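Local coordinates for protein proteolytically activated form of PPO4 Tyrosinase (Agaricus bisporus var. bisporus H97, PDB 4OUA) that oxidises phenols as a type-3 copper tyrosinase, hydroxylating monophenols to o-diphenols and converting these to the o-quinones from which melanin pigments form, at residues A[56-60]-A[174-180]; A[221-226]-A[244-249]; A[7-11]-A[124-128]; A[136-140]-A[208-212]; A[79-83]-A[305-310]. Residues are numbered along the deposited sequence.

Contact 1: A[56-60]-A[174-180]. With NA (sodium ion), chain E; CU1 (copper (I) ion), chain C.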
# COMPACT_ATOMS: atom_id res chain seq x y z
N HIS A 56 -10.61 0.96 1.86
CA HIS A 56 -10.46 0.29 0.57
C HIS A 56 -11.77 -0.36 0.13
O HIS A 56 -12.33 0.01 -0.90
CB HIS A 56 -9.34 -0.75 0.65
CG HIS A 56 -8.86 -1.22 -0.69
ND1 HIS A 56 -9.29 -2.40 -1.26
CD2 HIS A 56 -7.98 -0.68 -1.56
CE1 HIS A 56 -8.69 -2.56 -2.43
NE2 HIS A 56 -7.89 -1.53 -2.64
N GLY A 57 -12.24 -1.33 0.91
CA GLY A 57 -13.47 -2.04 0.58
C GLY A 57 -14.49 -1.96 1.69
O GLY A 57 -14.92 -0.87 2.08
N LEU A 58 -14.89 -3.12 2.21
CA LEU A 58 -15.82 -3.17 3.34
C LEU A 58 -15.16 -2.66 4.61
O LEU A 58 -13.94 -2.79 4.78
CB LEU A 58 -16.33 -4.60 3.54
CG LEU A 58 -17.30 -5.15 2.50
CD1 LEU A 58 -17.55 -6.63 2.73
CD2 LEU A 58 -18.61 -4.37 2.55
N PRO A 59 -15.95 -2.08 5.51
CA PRO A 59 -17.39 -1.89 5.31
C PRO A 59 -17.69 -0.71 4.39
O PRO A 59 -16.82 0.13 4.16
CB PRO A 59 -17.91 -1.61 6.73
CG PRO A 59 -16.75 -0.95 7.40
CD PRO A 59 -15.52 -1.60 6.84
N PHE A 60 -18.91 -0.65 3.87
CA PHE A 60 -19.29 0.45 2.99
C PHE A 60 -19.78 1.65 3.79
O PHE A 60 -20.96 1.99 3.77
CB PHE A 60 -20.38 -0.00 2.01
CG PHE A 60 -19.94 -1.11 1.09
CD1 PHE A 60 -18.59 -1.33 0.84
CD2 PHE A 60 -20.87 -1.92 0.47
CE1 PHE A 60 -18.19 -2.34 -0.01
CE2 PHE A 60 -20.47 -2.93 -0.38
CZ PHE A 60 -19.13 -3.14 -0.62
N ASP A 174 -16.63 -7.67 11.64
CA ASP A 174 -17.64 -6.66 11.37
C ASP A 174 -18.91 -7.25 10.78
O ASP A 174 -18.85 -8.18 9.96
CB ASP A 174 -17.09 -5.58 10.44
CG ASP A 174 -18.01 -4.38 10.32
OD1 ASP A 174 -18.98 -4.45 9.53
OD2 ASP A 174 -17.77 -3.37 11.02
N PRO A 175 -20.08 -6.72 11.19
CA PRO A 175 -21.39 -7.18 10.74
C PRO A 175 -21.59 -7.06 9.22
O PRO A 175 -22.56 -7.59 8.69
CB PRO A 175 -22.36 -6.25 11.48
CG PRO A 175 -21.60 -5.79 12.68
CD PRO A 175 -20.18 -5.68 12.22
N SER A 176 -20.68 -6.36 8.55
CA SER A 176 -20.79 -6.17 7.10
C SER A 176 -20.15 -7.33 6.34
O SER A 176 -20.11 -7.32 5.11
CB SER A 176 -20.15 -4.84 6.68
OG SER A 176 -18.77 -4.80 7.01
N PHE A 177 -19.66 -8.33 7.07
CA PHE A 177 -19.04 -9.50 6.46
C PHE A 177 -20.02 -10.67 6.38
O PHE A 177 -19.68 -11.73 5.84
CB PHE A 177 -17.79 -9.94 7.23
CG PHE A 177 -16.64 -8.97 7.15
CD1 PHE A 177 -16.80 -7.71 6.60
CD2 PHE A 177 -15.39 -9.34 7.61
CE1 PHE A 177 -15.74 -6.83 6.52
CE2 PHE A 177 -14.32 -8.47 7.54
CZ PHE A 177 -14.49 -7.21 6.99
N ASN A 178 -21.22 -10.48 6.91
CA ASN A 178 -22.19 -11.57 7.08
C ASN A 178 -22.52 -12.34 5.81
O ASN A 178 -22.48 -13.58 5.80
CB ASN A 178 -23.48 -11.01 7.69
CG ASN A 178 -23.28 -10.46 9.09
OD1 ASN A 178 -22.15 -10.25 9.53
ND2 ASN A 178 -24.38 -10.24 9.80
N GLY A 179 -22.84 -11.63 4.74
CA GLY A 179 -23.29 -12.27 3.51
C GLY A 179 -22.26 -13.14 2.82
O GLY A 179 -22.61 -14.05 2.07
N TYR A 180 -20.98 -12.88 3.08
CA TYR A 180 -19.88 -13.57 2.39
C TYR A 180 -19.45 -14.82 3.15
O TYR A 180 -18.95 -14.75 4.27
CB TYR A 180 -18.70 -12.62 2.19
CG TYR A 180 -19.12 -11.27 1.65
CD1 TYR A 180 -19.03 -10.98 0.29
CD2 TYR A 180 -19.60 -10.28 2.50
CE1 TYR A 180 -19.42 -9.75 -0.20
CE2 TYR A 180 -19.99 -9.04 2.01
CZ TYR A 180 -19.89 -8.79 0.66
OH TYR A 180 -20.27 -7.56 0.16
NA NA E . -15.05 1.01 3.38
CU CU1 C . -7.30 -0.62 -4.39
O HOH W 1 -6.47 -2.83 -4.88
O HOH W 2 -14.59 3.05 4.51
O HOH W 3 -16.06 2.37 2.01
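Metal coordination organises the 56-60 loop. His-56 NE2 binds a copper ion at 2.1 Å, a site completed by His-81, His-90 and a water, and its ND1 is held by the carbonyl of Ala-269. Immediately downstream, the backbone curls round a sodium ion: Gly-57 O lies 2.3 Å and Pro-59 O 2.1 Å from NA, joined by Gly-54 and two waters. A cis peptide bond precedes Pro-59.

Apolar packing makes the join to 174-180. Leu-58 enters between two aromatic side chains, its CB 3.8 Å from Phe-177 CE1 and its CD1 3.5 Å from Tyr-180 CE2. Both rings also meet Phe-271 edge-to-face, so the leucine belongs to a larger aromatic cluster. Pro-59 CB rests 3.3 Å from Ser-176 OG.

Within 174-180, Asp-174 OD1 accepts from Ser-176 N at 2.7 Å, an Asx turn, and from Ser-176 OG at 2.6 Å; a type I turn from Phe-177 to Tyr-180 follows.

Between the two segments there is thus shape-based packing without hydrogen bonds. The chemistry is consistent with the sodium ion helping to shape 56-60 and the Asx turn 174-180, with Leu-58 fitted between the rings two residues after the copper ligand His-56.

Contact 2: A[221-226]-A[244-249]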
# COMPACT_ATOMS: atom_id res chain seq x y z
N ASN A 221 8.18 -4.43 -18.54
CA ASN A 221 7.40 -3.91 -19.66
C ASN A 221 6.41 -2.84 -19.24
O ASN A 221 6.06 -1.96 -20.02
CB ASN A 221 6.66 -5.05 -20.37
CG ASN A 221 7.60 -6.08 -20.97
OD1 ASN A 221 8.63 -5.73 -21.55
ND2 ASN A 221 7.26 -7.35 -20.81
N MET A 222 5.96 -2.92 -17.99
CA MET A 222 5.01 -1.94 -17.46
C MET A 222 5.67 -0.59 -17.28
O MET A 222 5.13 0.45 -17.67
CB MET A 222 4.43 -2.44 -16.13
CG MET A 222 3.56 -1.42 -15.40
SD MET A 222 4.48 -0.45 -14.19
CE MET A 222 5.24 -1.75 -13.22
N LEU A 223 6.86 -0.60 -16.69
CA LEU A 223 7.59 0.62 -16.37
C LEU A 223 8.12 1.34 -17.61
O LEU A 223 8.01 2.56 -17.73
CB LEU A 223 8.76 0.30 -15.43
CG LEU A 223 8.37 -0.19 -14.03
CD1 LEU A 223 9.59 -0.68 -13.26
CD2 LEU A 223 7.66 0.92 -13.26
N LYS A 224 8.69 0.57 -18.54
CA LYS A 224 9.36 1.16 -19.69
C LYS A 224 8.41 1.58 -20.81
O LYS A 224 8.62 2.61 -21.44
CB LYS A 224 10.39 0.17 -20.26
CG LYS A 224 11.54 -0.14 -19.31
CD LYS A 224 12.82 -0.39 -20.08
CE LYS A 224 13.20 0.84 -20.91
NZ LYS A 224 14.48 0.65 -21.64
N PHE A 225 7.37 0.79 -21.05
CA PHE A 225 6.53 0.99 -22.23
C PHE A 225 5.11 1.40 -21.88
O PHE A 225 4.20 0.57 -21.84
CB PHE A 225 6.52 -0.28 -23.08
CG PHE A 225 7.89 -0.85 -23.31
CD1 PHE A 225 8.78 -0.23 -24.16
CD2 PHE A 225 8.28 -2.01 -22.67
CE1 PHE A 225 10.04 -0.75 -24.38
CE2 PHE A 225 9.54 -2.54 -22.88
CZ PHE A 225 10.43 -1.91 -23.73
N ASN A 226 4.92 2.70 -21.65
CA ASN A 226 3.61 3.28 -21.36
C ASN A 226 3.62 4.79 -21.61
O ASN A 226 3.92 5.57 -20.72
CB ASN A 226 3.19 3.01 -19.91
CG ASN A 226 2.50 1.68 -19.75
OD1 ASN A 226 1.34 1.52 -20.13
ND2 ASN A 226 3.20 0.71 -19.17
N ASN A 244 -0.78 -4.03 -19.87
CA ASN A 244 0.53 -3.55 -19.44
C ASN A 244 0.41 -2.36 -18.50
O ASN A 244 1.35 -1.57 -18.36
CB ASN A 244 1.38 -3.18 -20.66
CG ASN A 244 2.86 -3.12 -20.35
OD1 ASN A 244 3.37 -3.89 -19.53
ND2 ASN A 244 3.56 -2.20 -21.00
N SER A 245 -0.74 -2.24 -17.85
CA SER A 245 -1.00 -1.10 -16.96
C SER A 245 -0.38 -1.30 -15.59
O SER A 245 -0.04 -2.42 -15.20
CB SER A 245 -2.50 -0.86 -16.83
OG SER A 245 -3.14 -1.97 -16.21
N LEU A 246 -0.25 -0.21 -14.85
CA LEU A 246 0.25 -0.25 -13.48
C LEU A 246 -0.63 -1.15 -12.62
O LEU A 246 -0.14 -1.80 -11.69
CB LEU A 246 0.31 1.16 -12.88
CG LEU A 246 0.81 1.32 -11.44
CD1 LEU A 246 2.33 1.19 -11.37
CD2 LEU A 246 0.35 2.65 -10.86
N GLU A 247 -1.92 -1.18 -12.94
CA GLU A 247 -2.88 -1.94 -12.15
C GLU A 247 -2.90 -3.41 -12.53
O GLU A 247 -3.03 -4.28 -11.66
CB GLU A 247 -4.28 -1.34 -12.30
CG GLU A 247 -5.33 -2.01 -11.43
CD GLU A 247 -6.72 -1.43 -11.64
OE1 GLU A 247 -6.94 -0.74 -12.66
OE2 GLU A 247 -7.60 -1.66 -10.78
N ALA A 248 -2.79 -3.69 -13.82
CA ALA A 248 -2.79 -5.06 -14.32
C ALA A 248 -1.66 -5.87 -13.69
O ALA A 248 -1.88 -6.98 -13.19
CB ALA A 248 -2.68 -5.07 -15.83
N VAL A 249 -0.46 -5.31 -13.72
CA VAL A 249 0.70 -5.92 -13.09
C VAL A 249 0.51 -6.01 -11.58
O VAL A 249 1.02 -6.92 -10.92
CB VAL A 249 1.99 -5.13 -13.40
CG1 VAL A 249 3.19 -5.77 -12.71
CG2 VAL A 249 2.22 -5.05 -14.90
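Asn-244, in the loop leading into helix 246-258, pairs with the C-terminal turn of helix 201-224. Its ND2 donates to Asn-221 O at 2.7 Å, a carbonyl that also takes a backbone helical bond from Phe-225 N at 3.2 Å; Phe-225 O lies 3.0 Å from the same ND2. In return Asn-226 ND2 donates to Asn-244 O at 3.0 Å and, in a very short approach of 2.5 Å, to Met-222 O. The two asparagine amides therefore serve carbonyls at the C-terminal end of the helix as well as one across the interface. The backbone of Asn-226 is satisfied by Tyr-296 and Trp-292.

Ser-245 is the N-cap of the second helix. Its OG accepts from Ala-248 N at 3.0 Å and is also hydrogen-bonded to His-242 O, while Glu-247 turns away to bind the backbone of Ser-82 and His-235.

Beneath the polar layer, Met-222 supplies the apolar contact: its CB is 3.6 Å from Val-249 CG2 and its SD 3.9 Å from Leu-246 CD1. His-250, a ligand of the second copper, follows directly in sequence.

The chemistry implies that side-chain amides supplement the backbone bonds at the helix end, tying it to the start of a copper-binding helix.

Contact 3: A[7-11]-A[124-128]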
# COMPACT_ATOMS: atom_id res chain seq x y z
N GLY A 7 -0.05 13.55 5.48
CA GLY A 7 1.17 12.77 5.37
C GLY A 7 1.99 12.82 6.65
O GLY A 7 1.63 13.52 7.59
N PRO A 8 3.11 12.07 6.68
CA PRO A 8 3.97 11.99 7.86
C PRO A 8 4.70 13.30 8.15
O PRO A 8 4.50 14.28 7.45
CB PRO A 8 4.97 10.89 7.48
CG PRO A 8 5.03 10.94 5.99
CD PRO A 8 3.63 11.29 5.55
N THR A 9 5.53 13.30 9.18
CA THR A 9 6.27 14.50 9.56
C THR A 9 7.76 14.21 9.63
O THR A 9 8.18 13.05 9.62
CB THR A 9 5.80 15.05 10.92
OG1 THR A 9 6.39 16.33 11.15
CG2 THR A 9 6.19 14.10 12.04
N GLY A 10 8.57 15.27 9.70
CA GLY A 10 10.00 15.13 9.84
C GLY A 10 10.76 15.27 8.53
O GLY A 10 11.82 14.67 8.36
N GLY A 11 10.21 16.06 7.62
CA GLY A 11 10.85 16.29 6.33
C GLY A 11 10.63 15.15 5.36
O GLY A 11 9.85 14.24 5.62
N GLU A 124 10.36 9.80 13.52
CA GLU A 124 10.26 10.93 12.60
C GLU A 124 10.66 10.54 11.18
O GLU A 124 10.10 11.05 10.21
CB GLU A 124 11.13 12.09 13.09
CG GLU A 124 10.63 12.74 14.37
CD GLU A 124 9.35 13.52 14.16
OE1 GLU A 124 9.15 14.04 13.04
OE2 GLU A 124 8.55 13.62 15.11
N ASP A 125 11.62 9.63 11.07
CA ASP A 125 12.10 9.18 9.77
C ASP A 125 11.31 7.98 9.26
O ASP A 125 11.48 7.57 8.11
CB ASP A 125 13.59 8.82 9.84
CG ASP A 125 14.46 9.99 10.26
OD1 ASP A 125 14.01 11.15 10.11
OD2 ASP A 125 15.59 9.75 10.73
N LEU A 126 10.47 7.42 10.12
CA LEU A 126 9.73 6.21 9.78
C LEU A 126 8.78 6.42 8.60
O LEU A 126 7.97 7.34 8.59
CB LEU A 126 8.94 5.70 10.99
CG LEU A 126 8.17 4.40 10.75
CD1 LEU A 126 9.12 3.30 10.30
CD2 LEU A 126 7.42 3.99 12.00
N ARG A 127 8.90 5.54 7.61
CA ARG A 127 8.05 5.57 6.43
C ARG A 127 7.64 4.16 6.05
O ARG A 127 8.28 3.19 6.46
CB ARG A 127 8.76 6.25 5.25
CG ARG A 127 9.18 7.69 5.51
CD ARG A 127 7.98 8.61 5.62
NE ARG A 127 8.38 10.02 5.65
CZ ARG A 127 8.76 10.65 6.76
NH1 ARG A 127 8.79 10.01 7.92
NH2 ARG A 127 9.10 11.93 6.70
N GLN A 128 6.58 4.03 5.26
CA GLN A 128 6.09 2.72 4.85
C GLN A 128 7.04 2.05 3.85
O GLN A 128 7.20 2.52 2.72
CB GLN A 128 4.69 2.82 4.24
CG GLN A 128 4.14 1.50 3.72
CD GLN A 128 4.05 0.44 4.80
OE1 GLN A 128 4.49 -0.69 4.61
NE2 GLN A 128 3.46 0.79 5.94
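Gly-7 begins the segment with a positive phi of 87°, at which a CB would clash with the ring of Pro-8; its amide is taken by Gln-99 of helix 86-109. Pro-8 then lies over one face of the Arg-127 guanidinium, with CG 3.5 Å from NE. That NE has its own partner in Asn-348 O, so the arginine also reaches the loop before strand 349-350, which pairs in parallel with strand 13-14.

Thr-9 brings its methyl CG2 to 3.1 Å from Glu-124 OE1, and its carbonyl accepts a weak hydrogen bond from Arg-127 NH2 at 3.3 Å. Here the N-terminal loop before strand 13-14 is laid across the end of helix 116-125, a plain structural join away from the copper centre. Arg-127 folds back over that helix end: its NH1 donates to Glu-124 O at 2.8 Å and to Leu-126 O at 2.9 Å.

Gly-10 makes the closest CA approach, 5.0 Å from Gly-10 CA to Glu-124 CA. A CB there would sit 2.7 Å from Glu-124 O, and phi of 99° would add a clash with the preceding carbonyl. At Gly-11 the carbonyl O receives a second weak bond from Arg-127 NH2, at 2.7 Å and near the guanidinium plane.

Contact 4: A[136-140]-A[208-212]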
# COMPACT_ATOMS: atom_id res chain seq x y z
N ALA A 136 12.44 -9.11 -6.11
CA ALA A 136 12.46 -10.15 -5.09
C ALA A 136 11.05 -10.52 -4.66
O ALA A 136 10.56 -10.04 -3.64
CB ALA A 136 13.29 -9.71 -3.90
N LEU A 137 10.40 -11.36 -5.45
CA LEU A 137 9.01 -11.73 -5.20
C LEU A 137 8.85 -12.43 -3.85
O LEU A 137 7.92 -12.14 -3.11
CB LEU A 137 8.49 -12.63 -6.33
CG LEU A 137 7.00 -12.97 -6.30
CD1 LEU A 137 6.16 -11.70 -6.17
CD2 LEU A 137 6.61 -13.74 -7.54
N VAL A 138 9.77 -13.33 -3.53
CA VAL A 138 9.75 -13.99 -2.24
C VAL A 138 10.28 -13.05 -1.17
O VAL A 138 11.47 -12.77 -1.11
CB VAL A 138 10.59 -15.29 -2.24
CG1 VAL A 138 10.49 -15.98 -0.89
CG2 VAL A 138 10.13 -16.21 -3.35
N PRO A 139 9.38 -12.54 -0.31
CA PRO A 139 9.74 -11.56 0.72
C PRO A 139 10.55 -12.18 1.85
O PRO A 139 10.69 -13.40 1.89
CB PRO A 139 8.38 -11.07 1.22
CG PRO A 139 7.49 -12.26 1.05
CD PRO A 139 7.96 -12.95 -0.21
N PRO A 140 11.07 -11.34 2.75
CA PRO A 140 11.82 -11.80 3.93
C PRO A 140 10.94 -12.63 4.87
O PRO A 140 9.72 -12.53 4.82
CB PRO A 140 12.25 -10.49 4.60
CG PRO A 140 12.21 -9.47 3.51
CD PRO A 140 11.06 -9.87 2.65
N LEU A 208 5.27 -18.17 -5.21
CA LEU A 208 6.03 -16.95 -5.47
C LEU A 208 7.35 -17.25 -6.17
O LEU A 208 7.73 -16.55 -7.11
CB LEU A 208 6.30 -16.20 -4.16
CG LEU A 208 5.24 -15.20 -3.72
CD1 LEU A 208 3.83 -15.70 -4.03
CD2 LEU A 208 5.38 -14.88 -2.24
N ASP A 209 8.03 -18.30 -5.72
CA ASP A 209 9.31 -18.68 -6.29
C ASP A 209 9.19 -18.98 -7.78
O ASP A 209 10.07 -18.63 -8.57
CB ASP A 209 9.89 -19.89 -5.55
CG ASP A 209 11.36 -20.09 -5.82
OD1 ASP A 209 12.07 -19.09 -6.05
OD2 ASP A 209 11.82 -21.25 -5.80
N LEU A 210 8.09 -19.63 -8.17
CA LEU A 210 7.86 -19.99 -9.56
C LEU A 210 7.41 -18.80 -10.40
O LEU A 210 7.78 -18.68 -11.57
CB LEU A 210 6.81 -21.10 -9.66
CG LEU A 210 7.25 -22.50 -9.20
CD1 LEU A 210 6.12 -23.49 -9.37
CD2 LEU A 210 8.49 -22.94 -9.97
N GLU A 211 6.62 -17.91 -9.81
CA GLU A 211 6.09 -16.76 -10.52
C GLU A 211 7.08 -15.59 -10.56
O GLU A 211 6.82 -14.57 -11.19
CB GLU A 211 4.77 -16.29 -9.88
CG GLU A 211 3.63 -17.29 -10.02
CD GLU A 211 3.14 -17.44 -11.45
OE1 GLU A 211 3.58 -16.66 -12.32
OE2 GLU A 211 2.30 -18.33 -11.69
N ALA A 212 8.22 -15.77 -9.90
CA ALA A 212 9.23 -14.71 -9.79
C ALA A 212 9.70 -14.20 -11.15
O ALA A 212 9.64 -13.00 -11.42
CB ALA A 212 10.42 -15.21 -8.98
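This is an apolar contact of a loop against a helix: residues 136-140, which lead into the short helix 141-144, pack on one face of helix 201-224 mainly through aliphatic side chains, which also press on the helix backbone, with no polar bond between them. Leu-137 does most of the work. Its CB points at the helix, and CD2 settles against the helix backbone, 3.1 Å from Leu-208 O and 3.5 Å from Ala-212 N, while CG meets Leu-208 CG at 3.8 Å and CB meets Ala-212 CB at 4.2 Å. The leucine thus spans the one-turn step between residues 208 and 212.

Around the di-copper core of a tyrosinase, such loops and outer helices surround the helices that carry the metal ligands. Here Leu-137 also touches Ile-253, and Leu-208 touches Phe-256, both on helix 246-258, which supplies His-250 and His-254 to the second copper. The contact thus also reaches helix 246-258, although the side chain of Leu-137 remains about 13 Å from the nearest copper.

Val-138 extends the contact toward the surface, where its CG2 lies 3.9 Å from Leu-208 CB and 3.8 Å from Asp-209 N. Pro-139 adds its ring atom CD, 3.8 Å from Leu-208 CD2. Asp-209 turns its CA-to-CB bond away from the loop, as does Leu-210, and Pro-140 reaches instead to Ile-18 and Val-19 of helix 18-21.

Contact 5: A[79-83]-A[305-310]. With CU1 (copper (I) ion), chain C.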
# COMPACT_ATOMS: atom_id res chain seq x y z
N CYS A 79 -11.80 2.60 -2.82
CA CYS A 79 -10.71 2.39 -3.77
C CYS A 79 -11.18 2.49 -5.21
O CYS A 79 -12.25 2.00 -5.57
CB CYS A 79 -10.04 1.03 -3.54
SG CYS A 79 -11.06 -0.41 -3.94
N THR A 80 -10.36 3.14 -6.04
CA THR A 80 -10.66 3.33 -7.44
C THR A 80 -9.95 2.28 -8.29
O THR A 80 -8.72 2.23 -8.32
CB THR A 80 -10.26 4.73 -7.92
OG1 THR A 80 -8.85 4.91 -7.71
CG2 THR A 80 -11.02 5.79 -7.13
N HIS A 81 -10.73 1.45 -8.97
CA HIS A 81 -10.17 0.36 -9.76
C HIS A 81 -10.77 0.35 -11.16
O HIS A 81 -11.95 0.66 -11.34
CB HIS A 81 -10.41 -0.98 -9.06
CG HIS A 81 -9.96 -1.01 -7.63
ND1 HIS A 81 -10.84 -0.98 -6.57
CD2 HIS A 81 -8.72 -1.04 -7.09
CE1 HIS A 81 -10.16 -1.00 -5.44
NE2 HIS A 81 -8.87 -1.04 -5.72
N SER A 82 -9.95 -0.01 -12.14
CA SER A 82 -10.38 -0.04 -13.54
C SER A 82 -10.68 1.36 -14.08
O SER A 82 -11.40 1.51 -15.06
CB SER A 82 -11.61 -0.94 -13.70
OG SER A 82 -11.37 -2.23 -13.17
N GLN A 83 -10.11 2.37 -13.43
CA GLN A 83 -10.33 3.75 -13.84
C GLN A 83 -9.05 4.57 -13.78
O GLN A 83 -8.06 4.15 -13.17
CB GLN A 83 -11.41 4.40 -12.97
CG GLN A 83 -11.29 4.07 -11.50
CD GLN A 83 -11.99 5.08 -10.62
OE1 GLN A 83 -11.82 6.29 -10.79
NE2 GLN A 83 -12.79 4.60 -9.67
N PRO A 305 -14.17 7.51 -17.53
CA PRO A 305 -15.41 7.20 -16.80
C PRO A 305 -15.21 6.26 -15.61
O PRO A 305 -14.25 5.49 -15.58
CB PRO A 305 -16.27 6.52 -17.87
CG PRO A 305 -15.27 5.82 -18.74
CD PRO A 305 -14.04 6.71 -18.76
N GLU A 306 -16.11 6.34 -14.64
CA GLU A 306 -16.13 5.41 -13.52
C GLU A 306 -16.91 4.15 -13.89
O GLU A 306 -18.14 4.15 -13.86
CB GLU A 306 -16.75 6.06 -12.28
CG GLU A 306 -17.01 5.10 -11.12
CD GLU A 306 -15.74 4.74 -10.36
OE1 GLU A 306 -15.50 3.53 -10.14
OE2 GLU A 306 -15.00 5.66 -9.96
N ARG A 307 -16.19 3.09 -14.24
CA ARG A 307 -16.83 1.88 -14.74
C ARG A 307 -17.29 0.94 -13.63
O ARG A 307 -18.44 0.49 -13.63
CB ARG A 307 -15.88 1.15 -15.70
CG ARG A 307 -15.86 1.77 -17.10
CD ARG A 307 -14.74 1.21 -17.96
NE ARG A 307 -13.45 1.82 -17.66
CZ ARG A 307 -12.34 1.60 -18.37
NH1 ARG A 307 -12.37 0.79 -19.42
NH2 ARG A 307 -11.21 2.20 -18.02
N GLU A 308 -16.40 0.63 -12.69
CA GLU A 308 -16.76 -0.26 -11.59
C GLU A 308 -17.72 0.41 -10.60
O GLU A 308 -18.78 -0.13 -10.29
CB GLU A 308 -15.51 -0.74 -10.84
CG GLU A 308 -14.65 -1.71 -11.62
CD GLU A 308 -13.78 -2.56 -10.72
OE1 GLU A 308 -14.07 -2.63 -9.51
OE2 GLU A 308 -12.80 -3.15 -11.22
N GLY A 309 -17.33 1.59 -10.12
CA GLY A 309 -18.12 2.31 -9.14
C GLY A 309 -17.50 2.24 -7.76
O GLY A 309 -17.18 1.16 -7.27
N SER A 310 -17.33 3.40 -7.12
CA SER A 310 -16.77 3.46 -5.78
C SER A 310 -17.55 4.49 -4.96
O SER A 310 -18.38 5.22 -5.51
CB SER A 310 -15.29 3.82 -5.82
OG SER A 310 -15.11 5.14 -6.31
CU CU1 C . -7.30 -0.62 -4.39
O HOH W 1 -6.47 -2.83 -4.88
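A covalent thioether links two side chains of one segment: Cys-79 SG is bonded to His-81 CE1 at 1.8 Å. The bridged imidazole is itself a copper ligand, with His-81 NE2 2.1 Å from the metal, beside His-56, His-90 and a water. The cross-link ties the ring to the side chain of Cys-79, two residues earlier, and probably restricts its movement.

The loop also packs on 305-310. Cys-79 O lies 3.6 Å from Ser-310 CB, and His-81 O 3.6 Å from Glu-308 CG. Such a Cys–His thioether at one ligand of the first copper is known from several type-3 copper proteins, including fungal tyrosinases and plant catechol oxidases, where it belongs to the metal site of the central domain.

Ser-82 adopts a positive phi of 67° and turns its side chain to 305-310. Its OG donates to Glu-308 OE2 at 2.6 Å and also pairs with His-235, and its N is taken by Glu-247. Its carbonyl faces the Arg-307 guanidinium, Ser-82 O to Arg-307 NH2 3.0 Å. Gln-83 NE2 is 2.5 Å from Glu-306 OE2, while Glu-306 OE1 accepts from Gly-309 N at 2.7 Å, a bond within its own segment. Gly-309, at phi 106°, has backbone angles at which a CB would press on the preceding carbonyl O.

Contacts 1 and 5 meet at the first copper: His-56 and His-81 share the ion and water 1, and His-56 O lies 3.3 Å from Cys-79 N. Contact 2 joins this neighbourhood through Glu-247, whose OE1 is 3.1 Å from Ser-82 N. Contacts 2 and 4 use helix 201-224 at different points along it, the former polar at its end, the latter apolar. Contact 3 lies on the opposite side of the chain's centre from contact 5; its cross-segment hydrogen bonds, both weak, come from one arginine. Contact 5 is the buried one and is rich in polar side chains, whereas contacts 1 to 4 are partly buried, with hydrogen bonds crossing between segments in contacts 2 and 3 alone of these four.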